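Teicoplanin pseudoaglycone deacetylases Orf2 (Actinoplanes teichomyceticus, PDB 3DFF) probably removes the acetyl group from an amino sugar of the teicoplanin pseudoaglycone in antibiotic biosynthesis, as a zinc-dependent hydrolase of the PIG-L family. Local coordinates at residues 102-110 with 119-127; 14-22 with 75-86. One frame throughout, in Å; residues are numbered along the deposited sequence.

Overall arrangement
Contact 2 comes first along the chain and closes before contact 1 opens; both fall within the range assigned to the GlcNAc-PI de-N-acetylase family. In contact 2 (14-22 with 75-86) the loop after strand 9-14 and the start of helix 19-33 pack on helix 71-85, beside the zinc ion and about 10 Å from the centre of the chain. Contact 1 (102-110 with 119-127) lies about 21 Å from that centre, where a small hairpin stands apart from the seven-stranded mixed sheet and leads into helix 126-147. The centres of contact 1 and contact 2 are about 27 Å apart and the nearest atoms of contact 1 and contact 2 about 9 Å apart, so the two do not touch: contact 2 belongs to the buried metal site, contact 1 to a partly buried outlying hairpin.

Contact 1: residues 102-110 with 119-127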
ATOM      1  N   LYS A 102      13.050  13.221   6.875  1.00 19.58           N
ATOM      2  CA  LYS A 102      13.366  14.613   7.166  1.00 21.01           C
ATOM      3  C   LYS A 102      13.281  15.495   5.920  1.00 21.74           C
ATOM      4  O   LYS A 102      13.406  14.998   4.790  1.00 22.24           O
ATOM      5  CB  LYS A 102      14.763  14.723   7.736  1.00 21.50           C
ATOM      6  CG  LYS A 102      14.845  14.258   9.176  1.00 23.75           C
ATOM      7  CD  LYS A 102      16.236  14.463   9.718  1.00 26.94           C
ATOM      8  CE  LYS A 102      16.325  14.066  11.174  1.00 27.96           C
ATOM      9  NZ  LYS A 102      17.718  14.236  11.669  1.00 32.01           N
ATOM     10  N   LEU A 103      13.058  16.792   6.148  1.00 22.66           N
ATOM     11  CA  LEU A 103      13.054  17.800   5.088  1.00 23.92           C
ATOM     12  C   LEU A 103      14.472  18.205   4.761  1.00 25.21           C
ATOM     13  O   LEU A 103      15.370  18.000   5.568  1.00 25.69           O
ATOM     14  CB  LEU A 103      12.274  19.042   5.533  1.00 23.99           C
ATOM     15  CG  LEU A 103      10.798  18.867   5.914  1.00 23.23           C
ATOM     16  CD1 LEU A 103      10.176  20.200   6.202  1.00 25.85           C
ATOM     17  CD2 LEU A 103      10.032  18.138   4.822  1.00 23.96           C
ATOM     18  N   PRO A 104      14.682  18.785   3.562  1.00 26.27           N
ATOM     19  CA  PRO A 104      16.012  19.305   3.254  1.00 27.18           C
ATOM     20  C   PRO A 104      16.580  20.229   4.355  1.00 27.87           C
ATOM     21  O   PRO A 104      17.790  20.208   4.589  1.00 29.28           O
ATOM     22  CB  PRO A 104      15.793  20.042   1.935  1.00 27.40           C
ATOM     23  CG  PRO A 104      14.685  19.286   1.281  1.00 27.04           C
ATOM     24  CD  PRO A 104      13.751  18.970   2.432  1.00 26.29           C
ATOM     25  N   ASP A 105      15.728  20.998   5.041  1.00 28.39           N
ATOM     26  CA  ASP A 105      16.180  21.902   6.120  1.00 28.29           C
ATOM     27  C   ASP A 105      16.428  21.204   7.478  1.00 27.90           C
ATOM     28  O   ASP A 105      16.745  21.858   8.471  1.00 28.09           O
ATOM     29  CB  ASP A 105      15.206  23.084   6.282  1.00 28.87           C
ATOM     30  CG  ASP A 105      13.871  22.683   6.918  1.00 30.48           C
ATOM     31  OD1 ASP A 105      13.752  21.538   7.382  1.00 31.34           O
ATOM     32  OD2 ASP A 105      12.942  23.526   6.963  1.00 33.44           O
ATOM     33  N   GLY A 106      16.249  19.885   7.520  1.00 27.05           N
ATOM     34  CA  GLY A 106      16.500  19.109   8.736  1.00 26.41           C
ATOM     35  C   GLY A 106      15.305  18.914   9.672  1.00 25.12           C
ATOM     36  O   GLY A 106      15.391  18.131  10.616  1.00 26.00           O
ATOM     37  N   ARG A 107      14.206  19.632   9.446  1.00 24.03           N
ATOM     38  CA  ARG A 107      12.972  19.367  10.194  1.00 22.55           C
ATOM     39  C   ARG A 107      12.438  17.982   9.829  1.00 21.49           C
ATOM     40  O   ARG A 107      12.744  17.458   8.764  1.00 20.73           O
ATOM     41  CB  ARG A 107      11.909  20.429   9.914  1.00 22.37           C
ATOM     42  CG  ARG A 107      12.219  21.805  10.553  1.00 22.77           C
ATOM     43  CD  ARG A 107      11.066  22.778  10.357  1.00 24.36           C
ATOM     44  NE  ARG A 107      10.813  23.017   8.939  1.00 25.35           N
ATOM     45  CZ  ARG A 107       9.624  23.311   8.425  1.00 28.60           C
ATOM     46  NH1 ARG A 107       8.553  23.411   9.202  1.00 28.21           N
ATOM     47  NH2 ARG A 107       9.505  23.505   7.115  1.00 30.84           N
ATOM     48  N   TRP A 108      11.660  17.376  10.727  1.00 20.21           N
ATOM     49  CA  TRP A 108      10.925  16.160  10.370  1.00 19.81           C
ATOM     50  C   TRP A 108       9.882  16.488   9.323  1.00 19.56           C
ATOM     51  O   TRP A 108       9.295  17.581   9.323  1.00 19.21           O
ATOM     52  CB  TRP A 108      10.200  15.605  11.591  1.00 19.49           C
ATOM     53  CG  TRP A 108      11.131  15.137  12.669  1.00 19.32           C
ATOM     54  CD1 TRP A 108      11.324  15.724  13.894  1.00 19.92           C
ATOM     55  CD2 TRP A 108      12.000  14.002  12.626  1.00 18.43           C
ATOM     56  NE1 TRP A 108      12.256  15.019  14.608  1.00 20.49           N
ATOM     57  CE2 TRP A 108      12.686  13.955  13.859  1.00 19.33           C
ATOM     58  CE3 TRP A 108      12.258  13.006  11.669  1.00 18.59           C
ATOM     59  CZ2 TRP A 108      13.606  12.951  14.162  1.00 19.88           C
ATOM     60  CZ3 TRP A 108      13.189  12.019  11.958  1.00 20.25           C
ATOM     61  CH2 TRP A 108      13.854  11.998  13.207  1.00 19.41           C
ATOM     62  N   LEU A 109       9.605  15.533   8.445  1.00 18.39           N
ATOM     63  CA  LEU A 109       8.542  15.706   7.473  1.00 18.97           C
ATOM     64  C   LEU A 109       7.165  15.795   8.160  1.00 19.12           C
ATOM     65  O   LEU A 109       6.332  16.649   7.831  1.00 19.17           O
ATOM     66  CB  LEU A 109       8.559  14.531   6.488  1.00 18.51           C
ATOM     67  CG  LEU A 109       7.394  14.470   5.505  1.00 18.47           C
ATOM     68  CD1 LEU A 109       7.316  15.688   4.600  1.00 20.12           C
ATOM     69  CD2 LEU A 109       7.570  13.228   4.668  1.00 20.03           C
ATOM     70  N   THR A 110       6.922  14.879   9.099  1.00 19.53           N
ATOM     71  CA  THR A 110       5.611  14.772   9.747  1.00 20.14           C
ATOM     72  C   THR A 110       5.715  15.231  11.207  1.00 20.91           C
ATOM     73  O   THR A 110       6.693  14.954  11.895  1.00 19.93           O
ATOM     74  CB  THR A 110       5.069  13.320   9.691  1.00 20.89           C
ATOM     75  OG1 THR A 110       5.953  12.489  10.414  1.00 25.23           O
ATOM     76  CG2 THR A 110       5.021  12.818   8.257  1.00 19.09           C
ATOM     77  N   LEU A 119      -1.801  13.516  12.046  1.00 38.72           N
ATOM     78  CA  LEU A 119      -0.464  14.099  11.901  1.00 37.13           C
ATOM     79  C   LEU A 119      -0.392  15.063  10.718  1.00 35.93           C
ATOM     80  O   LEU A 119      -0.955  14.805   9.655  1.00 36.29           O
ATOM     81  CB  LEU A 119       0.596  13.008  11.749  1.00 37.34           C
ATOM     82  CG  LEU A 119       0.790  12.037  12.916  1.00 36.79           C
ATOM     83  CD1 LEU A 119       1.747  10.926  12.518  1.00 37.93           C
ATOM     84  CD2 LEU A 119       1.289  12.755  14.163  1.00 37.02           C
ATOM     85  N   ALA A 120       0.305  16.173  10.924  1.00 33.79           N
ATOM     86  CA  ALA A 120       0.477  17.188   9.892  1.00 32.02           C
ATOM     87  C   ALA A 120       1.781  16.947   9.136  1.00 30.38           C
ATOM     88  O   ALA A 120       2.746  16.467   9.706  1.00 30.09           O
ATOM     89  CB  ALA A 120       0.487  18.572  10.526  1.00 32.07           C
ATOM     90  N   VAL A 121       1.787  17.281   7.852  1.00 28.58           N
ATOM     91  CA  VAL A 121       3.000  17.266   7.032  1.00 27.31           C
ATOM     92  C   VAL A 121       3.530  18.691   6.882  1.00 25.77           C
ATOM     93  O   VAL A 121       2.794  19.599   6.510  1.00 26.17           O
ATOM     94  CB  VAL A 121       2.717  16.663   5.641  1.00 27.39           C
ATOM     95  CG1 VAL A 121       3.973  16.607   4.818  1.00 27.35           C
ATOM     96  CG2 VAL A 121       2.143  15.270   5.785  1.00 29.50           C
ATOM     97  N   ASN A 122       4.809  18.868   7.177  1.00 24.16           N
ATOM     98  CA  ASN A 122       5.467  20.165   7.061  1.00 23.04           C
ATOM     99  C   ASN A 122       5.671  20.565   5.616  1.00 22.79           C
ATOM    100  O   ASN A 122       5.966  19.730   4.766  1.00 21.38           O
ATOM    101  CB  ASN A 122       6.802  20.132   7.809  1.00 22.19           C
ATOM    102  CG  ASN A 122       6.622  20.207   9.307  1.00 24.55           C
ATOM    103  OD1 ASN A 122       7.311  19.534  10.066  1.00 25.15           O
ATOM    104  ND2 ASN A 122       5.686  21.039   9.738  1.00 25.14           N
ATOM    105  N   ASP A 123       5.489  21.852   5.315  1.00 22.46           N
ATOM    106  CA  ASP A 123       5.623  22.288   3.947  1.00 23.17           C
ATOM    107  C   ASP A 123       7.058  22.113   3.467  1.00 22.33           C
ATOM    108  O   ASP A 123       7.996  22.270   4.246  1.00 22.18           O
ATOM    109  CB  ASP A 123       5.171  23.748   3.825  1.00 24.26           C
ATOM    110  CG  ASP A 123       3.658  23.904   3.973  1.00 27.47           C
ATOM    111  OD1 ASP A 123       2.894  23.252   3.213  1.00 31.02           O
ATOM    112  OD2 ASP A 123       3.249  24.707   4.830  1.00 32.91           O
ATOM    113  N   HIS A 124       7.215  21.774   2.188  1.00 21.53           N
ATOM    114  CA  HIS A 124       8.535  21.559   1.607  1.00 21.64           C
ATOM    115  C   HIS A 124       8.496  21.708   0.082  1.00 21.74           C
ATOM    116  O   HIS A 124       7.417  21.743  -0.515  1.00 21.92           O
ATOM    117  CB  HIS A 124       9.042  20.160   1.991  1.00 21.51           C
ATOM    118  CG  HIS A 124       8.111  19.065   1.585  1.00 19.08           C
ATOM    119  ND1 HIS A 124       6.985  18.742   2.312  1.00 20.34           N
ATOM    120  CD2 HIS A 124       8.112  18.243   0.507  1.00 20.40           C
ATOM    121  CE1 HIS A 124       6.343  17.756   1.712  1.00 20.26           C
ATOM    122  NE2 HIS A 124       6.996  17.447   0.606  1.00 21.22           N
ATOM    123  N   SER A 125       9.679  21.774  -0.529  1.00 22.91           N
ATOM    124  CA  SER A 125       9.822  22.115  -1.945  1.00 24.38           C
ATOM    125  C   SER A 125       9.239  21.084  -2.905  1.00 25.95           C
ATOM    126  O   SER A 125       9.252  19.884  -2.600  1.00 25.71           O
ATOM    127  CB  SER A 125      11.296  22.363  -2.300  1.00 24.45           C
ATOM    128  OG  SER A 125      12.060  21.156  -2.344  1.00 26.99           O
ATOM    129  N   PRO A 126       8.739  21.559  -4.071  1.00 27.18           N
ATOM    130  CA  PRO A 126       8.367  20.690  -5.194  1.00 28.18           C
ATOM    131  C   PRO A 126       9.461  19.659  -5.468  1.00 28.74           C
ATOM    132  O   PRO A 126       9.183  18.448  -5.534  1.00 29.83           O
ATOM    133  CB  PRO A 126       8.226  21.670  -6.367  1.00 28.62           C
ATOM    134  CG  PRO A 126       7.840  22.986  -5.712  1.00 28.50           C
ATOM    135  CD  PRO A 126       8.485  22.993  -4.356  1.00 27.23           C
ATOM    136  N   ASP A 127      10.696  20.139  -5.564  1.00 29.37           N
ATOM    137  CA  ASP A 127      11.842  19.299  -5.917  1.00 29.15           C
ATOM    138  C   ASP A 127      11.995  18.063  -5.024  1.00 28.78           C
ATOM    139  O   ASP A 127      12.273  16.969  -5.520  1.00 27.19           O
ATOM    140  CB  ASP A 127      13.139  20.116  -5.890  1.00 30.37           C
ATOM    141  CG  ASP A 127      13.193  21.174  -6.978  1.00 32.99           C
ATOM    142  OD1 ASP A 127      12.282  21.225  -7.832  1.00 37.32           O
ATOM    143  OD2 ASP A 127      14.165  21.958  -6.983  1.00 37.48           O
TER
HETATM  144  O   HOH W   1       5.446  23.465   7.800  1.00 35.56           O
HETATM  145  O   HOH W   2      10.545  23.536   4.286  1.00 36.65           O
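Thr-110 faces Val-121 as an antiparallel non-hydrogen-bonded pair, their CA atoms 4.5 Å apart, and just beyond it Asn-122 N gives a nearly straight bond (173°) to Leu-109 O at 2.8 Å. The chains then part into loops, 102-110 making a type I turn from Leu-103 to Gly-106. Gly-106 takes a positive phi (91°), where a CB would press on the carbonyl O of Asp-105. Leu-109 sends CD1 to two partners: it lies tightly alongside Val-121 CG1, at 3.5 Å, and touches CE1 of the His-124 ring. That ring is held by His-124 ND1, which donates in the ring plane to Asn-122 O, while its NE2 bonds Asp-129. Leu-103 forks over the bend: Leu-103 CD2 lies 3.6 Å from His-124 CB, and CD1 touches Asn-122 CB. Arg-107, bent at chi3 (-61°), lays one guanidinium face over Asn-122 CB; its NE meets Asp-105 OD2 in a 2.9 Å salt bridge. Asp-105 OD1 also accepts from Arg-107 N, an Asx turn that ties the loop to its own arginine. A water accepts weakly from Arg-107 NH2 and donates to Asp-123 O. This is a short beta hairpin with an irregular extension; His-124 and Asp-129 have been seen to bind a further zinc, absent from this chain in the model.

Contact 2: residues 14-22 with 75-86; sequences SPHLDDAVL and RRKEDIAALDHL. With ZN (zinc ion), chain B.
Arg-75 reaches from helix 71-85 to the zinc-binding loop and meets something at several points along its length. Its CB rests on Leu-17 CD1, 3.7 Å away; the chain then bends at chi3 (68°), which carries the guanidinium over the loop. NE donates to a water that also donates to Leu-17 O and Glu-78 OE1. At the tip, NH2 bonds Leu-17 O at 3.0 Å, approaching from above the carbonyl plane, and forms a long salt bridge of 3.4 Å with Asp-18 OD2, the carboxylate and guanidinium planes being 65° apart; it also bonds a tetraethylene glycol, probably from the crystallisation liquor. Leu-17, the centre of an inverse gamma turn, packs between loop and helix, its apolar branched side chain suited to a buried place. It crosses the side chain of Asp-79 at about a right angle, Leu-17 CD2 lying 3.6 Å from Asp-79 CG, while the carboxylate of Asp-79 is engaged by Tyr-229 and His-92. In the first turn of helix 19-33, Val-21 CG2 packs on Leu-83 CD2 at 3.6 Å and on Leu-86 CD1, small and branched enough to fit between the helices. The zinc ion is held by His-16 ND1 at 2.1 Å, by Asp-19 OD2, with Asp-19 OD1 farther off at 2.6 Å, and by two waters and His-164. Asp-18 OD1 accepts from one of those waters, at 2.6 Å. Arg-75 thus belongs to the second shell: by gripping Leu-17 O and Asp-18 it probably steadies the carboxylate that orients a metal-bound water, consistent with a zinc-dependent deacetylase.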
ATOM      1  N   SER A  14       3.396  -2.403  -2.858  1.00 16.36           N
ATOM      2  CA  SER A  14       2.687  -1.878  -1.699  1.00 15.61           C
ATOM      3  C   SER A  14       3.411  -0.650  -1.140  1.00 15.70           C
ATOM      4  O   SER A  14       4.624  -0.688  -0.971  1.00 16.27           O
ATOM      5  CB  SER A  14       2.619  -2.960  -0.633  1.00 15.81           C
ATOM      6  OG  SER A  14       1.778  -2.558   0.439  1.00 16.88           O
ATOM      7  N   PRO A  15       2.681   0.436  -0.823  1.00 14.40           N
ATOM      8  CA  PRO A  15       3.359   1.572  -0.173  1.00 14.62           C
ATOM      9  C   PRO A  15       3.924   1.164   1.176  1.00 14.92           C
ATOM     10  O   PRO A  15       5.123   1.369   1.421  1.00 15.41           O
ATOM     11  CB  PRO A  15       2.250   2.640  -0.011  1.00 14.79           C
ATOM     12  CG  PRO A  15       1.113   2.156  -0.788  1.00 17.48           C
ATOM     13  CD  PRO A  15       1.242   0.675  -1.023  1.00 15.93           C
ATOM     14  N   HIS A  16       3.081   0.596   2.045  1.00 13.55           N
ATOM     15  CA  HIS A  16       3.473   0.262   3.411  1.00 14.47           C
ATOM     16  C   HIS A  16       3.301  -1.212   3.676  1.00 15.27           C
ATOM     17  O   HIS A  16       2.697  -1.934   2.882  1.00 15.53           O
ATOM     18  CB  HIS A  16       2.605   1.002   4.430  1.00 15.50           C
ATOM     19  CG  HIS A  16       2.671   2.482   4.303  1.00 14.94           C
ATOM     20  ND1 HIS A  16       1.558   3.254   4.041  1.00 15.79           N
ATOM     21  CD2 HIS A  16       3.709   3.341   4.432  1.00 16.15           C
ATOM     22  CE1 HIS A  16       1.913   4.526   4.012  1.00 16.99           C
ATOM     23  NE2 HIS A  16       3.216   4.603   4.225  1.00 16.86           N
ATOM     24  N   LEU A  17       3.837  -1.648   4.815  1.00 15.71           N
ATOM     25  CA  LEU A  17       3.752  -3.037   5.242  1.00 16.86           C
ATOM     26  C   LEU A  17       2.360  -3.338   5.807  1.00 17.86           C
ATOM     27  O   LEU A  17       2.138  -3.288   7.027  1.00 19.08           O
ATOM     28  CB  LEU A  17       4.873  -3.327   6.256  1.00 17.51           C
ATOM     29  CG  LEU A  17       6.301  -3.134   5.721  1.00 15.66           C
ATOM     30  CD1 LEU A  17       7.290  -2.918   6.826  1.00 16.76           C
ATOM     31  CD2 LEU A  17       6.730  -4.367   4.871  1.00 18.84           C
ATOM     32  N   ASP A  18       1.436  -3.618   4.887  1.00 17.57           N
ATOM     33  CA  ASP A  18       0.034  -3.987   5.164  1.00 18.04           C
ATOM     34  C   ASP A  18      -0.886  -3.692   3.985  1.00 17.36           C
ATOM     35  O   ASP A  18      -1.908  -4.344   3.832  1.00 17.06           O
ATOM     36  CB  ASP A  18      -0.535  -3.334   6.431  1.00 18.58           C
ATOM     37  CG  ASP A  18      -0.464  -1.786   6.416  1.00 20.70           C
ATOM     38  OD1 ASP A  18      -0.066  -1.159   5.414  1.00 22.32           O
ATOM     39  OD2 ASP A  18      -0.786  -1.196   7.472  1.00 27.13           O
ATOM     40  N   ASP A  19      -0.545  -2.714   3.150  1.00 17.10           N
ATOM     41  CA  ASP A  19      -1.532  -2.180   2.202  1.00 15.96           C
ATOM     42  C   ASP A  19      -1.950  -3.207   1.157  1.00 16.53           C
ATOM     43  O   ASP A  19      -3.138  -3.324   0.844  1.00 17.12           O
ATOM     44  CB  ASP A  19      -1.019  -0.913   1.498  1.00 16.73           C
ATOM     45  CG  ASP A  19      -0.938   0.280   2.427  1.00 16.34           C
ATOM     46  OD1 ASP A  19      -1.962   0.655   3.033  1.00 17.61           O
ATOM     47  OD2 ASP A  19       0.158   0.854   2.549  1.00 16.74           O
ATOM     48  N   ALA A  20      -0.984  -3.943   0.622  1.00 16.35           N
ATOM     49  CA  ALA A  20      -1.275  -4.934  -0.429  1.00 16.87           C
ATOM     50  C   ALA A  20      -2.178  -6.024   0.105  1.00 17.26           C
ATOM     51  O   ALA A  20      -3.101  -6.486  -0.607  1.00 17.94           O
ATOM     52  CB  ALA A  20       0.040  -5.548  -0.964  1.00 17.33           C
ATOM     53  N   VAL A  21      -1.916  -6.467   1.329  1.00 16.99           N
ATOM     54  CA  VAL A  21      -2.746  -7.536   1.910  1.00 17.32           C
ATOM     55  C   VAL A  21      -4.156  -7.009   2.199  1.00 17.44           C
ATOM     56  O   VAL A  21      -5.151  -7.623   1.817  1.00 18.23           O
ATOM     57  CB  VAL A  21      -2.084  -8.188   3.133  1.00 17.98           C
ATOM     58  CG1 VAL A  21      -3.038  -9.171   3.803  1.00 18.62           C
ATOM     59  CG2 VAL A  21      -0.787  -8.894   2.689  1.00 18.44           C
ATOM     60  N   LEU A  22      -4.245  -5.856   2.852  1.00 17.50           N
ATOM     61  CA  LEU A  22      -5.554  -5.250   3.127  1.00 18.11           C
ATOM     62  C   LEU A  22      -6.373  -5.034   1.866  1.00 18.50           C
ATOM     63  O   LEU A  22      -7.603  -5.248   1.863  1.00 18.73           O
ATOM     64  CB  LEU A  22      -5.362  -3.881   3.780  1.00 17.59           C
ATOM     65  CG  LEU A  22      -5.006  -3.902   5.258  1.00 19.30           C
ATOM     66  CD1 LEU A  22      -4.458  -2.535   5.657  1.00 19.06           C
ATOM     67  CD2 LEU A  22      -6.219  -4.290   6.118  1.00 19.75           C
ATOM     68  N   ARG A  75       7.422  -4.727  11.902  1.00 18.95           N
ATOM     69  CA  ARG A  75       6.465  -4.680  10.805  1.00 18.17           C
ATOM     70  C   ARG A  75       6.889  -5.534   9.619  1.00 17.41           C
ATOM     71  O   ARG A  75       6.056  -6.129   8.915  1.00 17.58           O
ATOM     72  CB  ARG A  75       6.212  -3.222  10.388  1.00 18.56           C
ATOM     73  CG  ARG A  75       5.473  -2.430  11.456  1.00 19.13           C
ATOM     74  CD  ARG A  75       4.982  -1.099  10.900  1.00 20.04           C
ATOM     75  NE  ARG A  75       3.926  -1.286   9.909  1.00 22.34           N
ATOM     76  CZ  ARG A  75       3.407  -0.297   9.181  1.00 24.20           C
ATOM     77  NH1 ARG A  75       3.870   0.936   9.318  1.00 24.91           N
ATOM     78  NH2 ARG A  75       2.447  -0.542   8.300  1.00 23.54           N
ATOM     79  N   ARG A  76       8.201  -5.613   9.391  1.00 16.64           N
ATOM     80  CA  ARG A  76       8.705  -6.466   8.339  1.00 17.46           C
ATOM     81  C   ARG A  76       8.393  -7.914   8.670  1.00 17.37           C
ATOM     82  O   ARG A  76       8.009  -8.665   7.773  1.00 18.57           O
ATOM     83  CB  ARG A  76      10.216  -6.322   8.184  1.00 16.86           C
ATOM     84  CG  ARG A  76      10.614  -5.148   7.315  1.00 16.79           C
ATOM     85  CD  ARG A  76      12.137  -5.126   7.187  1.00 19.07           C
ATOM     86  NE  ARG A  76      12.586  -4.028   6.338  1.00 19.96           N
ATOM     87  CZ  ARG A  76      13.767  -4.002   5.724  1.00 21.62           C
ATOM     88  NH1 ARG A  76      14.588  -5.041   5.833  1.00 24.03           N
ATOM     89  NH2 ARG A  76      14.112  -2.969   4.980  1.00 23.15           N
ATOM     90  N   LYS A  77       8.574  -8.300   9.936  1.00 18.69           N
ATOM     91  CA  LYS A  77       8.274  -9.687  10.346  1.00 18.88           C
ATOM     92  C   LYS A  77       6.791 -10.004  10.190  1.00 19.18           C
ATOM     93  O   LYS A  77       6.435 -11.087   9.717  1.00 19.90           O
ATOM     94  CB  LYS A  77       8.743  -9.975  11.771  1.00 19.79           C
ATOM     95  CG  LYS A  77      10.261  -9.990  11.884  1.00 22.05           C
ATOM     96  CD  LYS A  77      10.706 -10.337  13.297  1.00 28.12           C
ATOM     97  CE  LYS A  77      12.218 -10.498  13.341  1.00 30.72           C
ATOM     98  NZ  LYS A  77      12.709 -10.630  14.742  1.00 32.66           N
ATOM     99  N   GLU A  78       5.929  -9.045  10.537  1.00 18.91           N
ATOM    100  CA  GLU A  78       4.484  -9.206  10.317  1.00 18.90           C
ATOM    101  C   GLU A  78       4.155  -9.418   8.851  1.00 18.54           C
ATOM    102  O   GLU A  78       3.332 -10.281   8.509  1.00 18.71           O
ATOM    103  CB  GLU A  78       3.706  -7.981  10.812  1.00 18.66           C
ATOM    104  CG  GLU A  78       3.664  -7.824  12.289  1.00 21.07           C
ATOM    105  CD  GLU A  78       2.995  -6.536  12.733  1.00 20.34           C
ATOM    106  OE1 GLU A  78       2.657  -5.666  11.891  1.00 19.65           O
ATOM    107  OE2 GLU A  78       2.846  -6.390  13.956  1.00 22.82           O
ATOM    108  N   ASP A  79       4.786  -8.623   7.983  1.00 18.00           N
ATOM    109  CA  ASP A  79       4.543  -8.681   6.554  1.00 17.79           C
ATOM    110  C   ASP A  79       4.951 -10.044   5.991  1.00 18.65           C
ATOM    111  O   ASP A  79       4.262 -10.620   5.149  1.00 19.38           O
ATOM    112  CB  ASP A  79       5.317  -7.562   5.863  1.00 17.76           C
ATOM    113  CG  ASP A  79       4.992  -7.432   4.393  1.00 19.23           C
ATOM    114  OD1 ASP A  79       3.815  -7.145   4.031  1.00 19.27           O
ATOM    115  OD2 ASP A  79       5.920  -7.582   3.577  1.00 19.40           O
ATOM    116  N   ILE A  80       6.078 -10.567   6.469  1.00 19.06           N
ATOM    117  CA  ILE A  80       6.537 -11.867   5.994  1.00 19.74           C
ATOM    118  C   ILE A  80       5.561 -12.969   6.422  1.00 19.45           C
ATOM    119  O   ILE A  80       5.245 -13.841   5.609  1.00 21.41           O
ATOM    120  CB  ILE A  80       7.958 -12.155   6.494  1.00 18.99           C
ATOM    121  CG1 ILE A  80       8.932 -11.157   5.845  1.00 19.37           C
ATOM    122  CG2 ILE A  80       8.378 -13.608   6.193  1.00 22.12           C
ATOM    123  CD1 ILE A  80      10.321 -11.147   6.513  1.00 20.49           C
ATOM    124  N   ALA A  81       5.074 -12.900   7.654  1.00 19.73           N
ATOM    125  CA  ALA A  81       4.055 -13.843   8.150  1.00 19.77           C
ATOM    126  C   ALA A  81       2.781 -13.736   7.299  1.00 20.69           C
ATOM    127  O   ALA A  81       2.266 -14.747   6.817  1.00 20.37           O
ATOM    128  CB  ALA A  81       3.767 -13.611   9.614  1.00 20.59           C
ATOM    129  N   ALA A  82       2.308 -12.506   7.060  1.00 19.70           N
ATOM    130  CA  ALA A  82       1.082 -12.297   6.281  1.00 19.73           C
ATOM    131  C   ALA A  82       1.200 -12.858   4.874  1.00 19.83           C
ATOM    132  O   ALA A  82       0.325 -13.624   4.434  1.00 21.10           O
ATOM    133  CB  ALA A  82       0.706 -10.801   6.242  1.00 20.04           C
ATOM    134  N   LEU A  83       2.286 -12.509   4.182  1.00 19.01           N
ATOM    135  CA  LEU A  83       2.519 -12.941   2.804  1.00 20.19           C
ATOM    136  C   LEU A  83       2.809 -14.457   2.738  1.00 21.18           C
ATOM    137  O   LEU A  83       2.320 -15.133   1.826  1.00 22.60           O
ATOM    138  CB  LEU A  83       3.639 -12.105   2.159  1.00 19.40           C
ATOM    139  CG  LEU A  83       3.277 -10.615   2.063  1.00 18.14           C
ATOM    140  CD1 LEU A  83       4.451  -9.776   1.605  1.00 18.96           C
ATOM    141  CD2 LEU A  83       2.091 -10.438   1.101  1.00 18.09           C
ATOM    142  N   ASP A  84       3.564 -14.981   3.702  1.00 22.93           N
ATOM    143  CA  ASP A  84       3.736 -16.451   3.833  1.00 24.22           C
ATOM    144  C   ASP A  84       2.367 -17.136   3.950  1.00 25.00           C
ATOM    145  O   ASP A  84       2.147 -18.198   3.360  1.00 24.25           O
ATOM    146  CB  ASP A  84       4.568 -16.822   5.068  1.00 25.40           C
ATOM    147  CG  ASP A  84       6.068 -16.620   4.885  1.00 26.01           C
ATOM    148  OD1 ASP A  84       6.535 -16.322   3.779  1.00 26.58           O
ATOM    149  OD2 ASP A  84       6.785 -16.782   5.908  1.00 30.09           O
ATOM    150  N   HIS A  85       1.439 -16.524   4.690  1.00 24.40           N
ATOM    151  CA  HIS A  85       0.103 -17.107   4.846  1.00 25.51           C
ATOM    152  C   HIS A  85      -0.668 -17.164   3.533  1.00 25.65           C
ATOM    153  O   HIS A  85      -1.430 -18.126   3.302  1.00 26.30           O
ATOM    154  CB  HIS A  85      -0.715 -16.385   5.915  1.00 25.54           C
ATOM    155  CG  HIS A  85      -1.895 -17.177   6.394  1.00 27.48           C
ATOM    156  ND1 HIS A  85      -1.773 -18.241   7.264  1.00 30.07           N
ATOM    157  CD2 HIS A  85      -3.215 -17.069   6.110  1.00 28.81           C
ATOM    158  CE1 HIS A  85      -2.970 -18.751   7.500  1.00 30.16           C
ATOM    159  NE2 HIS A  85      -3.862 -18.059   6.811  1.00 30.27           N
ATOM    160  N   LEU A  86      -0.478 -16.150   2.684  1.00 25.46           N
ATOM    161  CA  LEU A  86      -1.068 -16.099   1.327  1.00 25.55           C
ATOM    162  C   LEU A  86      -0.293 -16.963   0.336  1.00 26.43           C
ATOM    163  O   LEU A  86      -0.665 -17.075  -0.845  1.00 26.26           O
ATOM    164  CB  LEU A  86      -1.135 -14.659   0.803  1.00 25.84           C
ATOM    165  CG  LEU A  86      -1.981 -13.679   1.613  1.00 25.99           C
ATOM    166  CD1 LEU A  86      -1.920 -12.297   0.965  1.00 24.72           C
ATOM    167  CD2 LEU A  86      -3.422 -14.166   1.661  1.00 26.86           C
TER
HETATM  168 ZN    ZN B 274      -0.386   2.548   3.718  1.00 18.53          ZN
HETATM  169  O   HOH W   3       3.219  -5.228   2.184  1.00 23.00           O
HETATM  170  O   HOH W   4       2.637  -3.768   9.792  1.00 28.86           O
HETATM  171  O   HOH W   5      -0.373   1.375   5.471  1.00 19.58           O
HETATM  172  O   HOH W   6      -1.367   3.977   4.722  1.00 22.42           O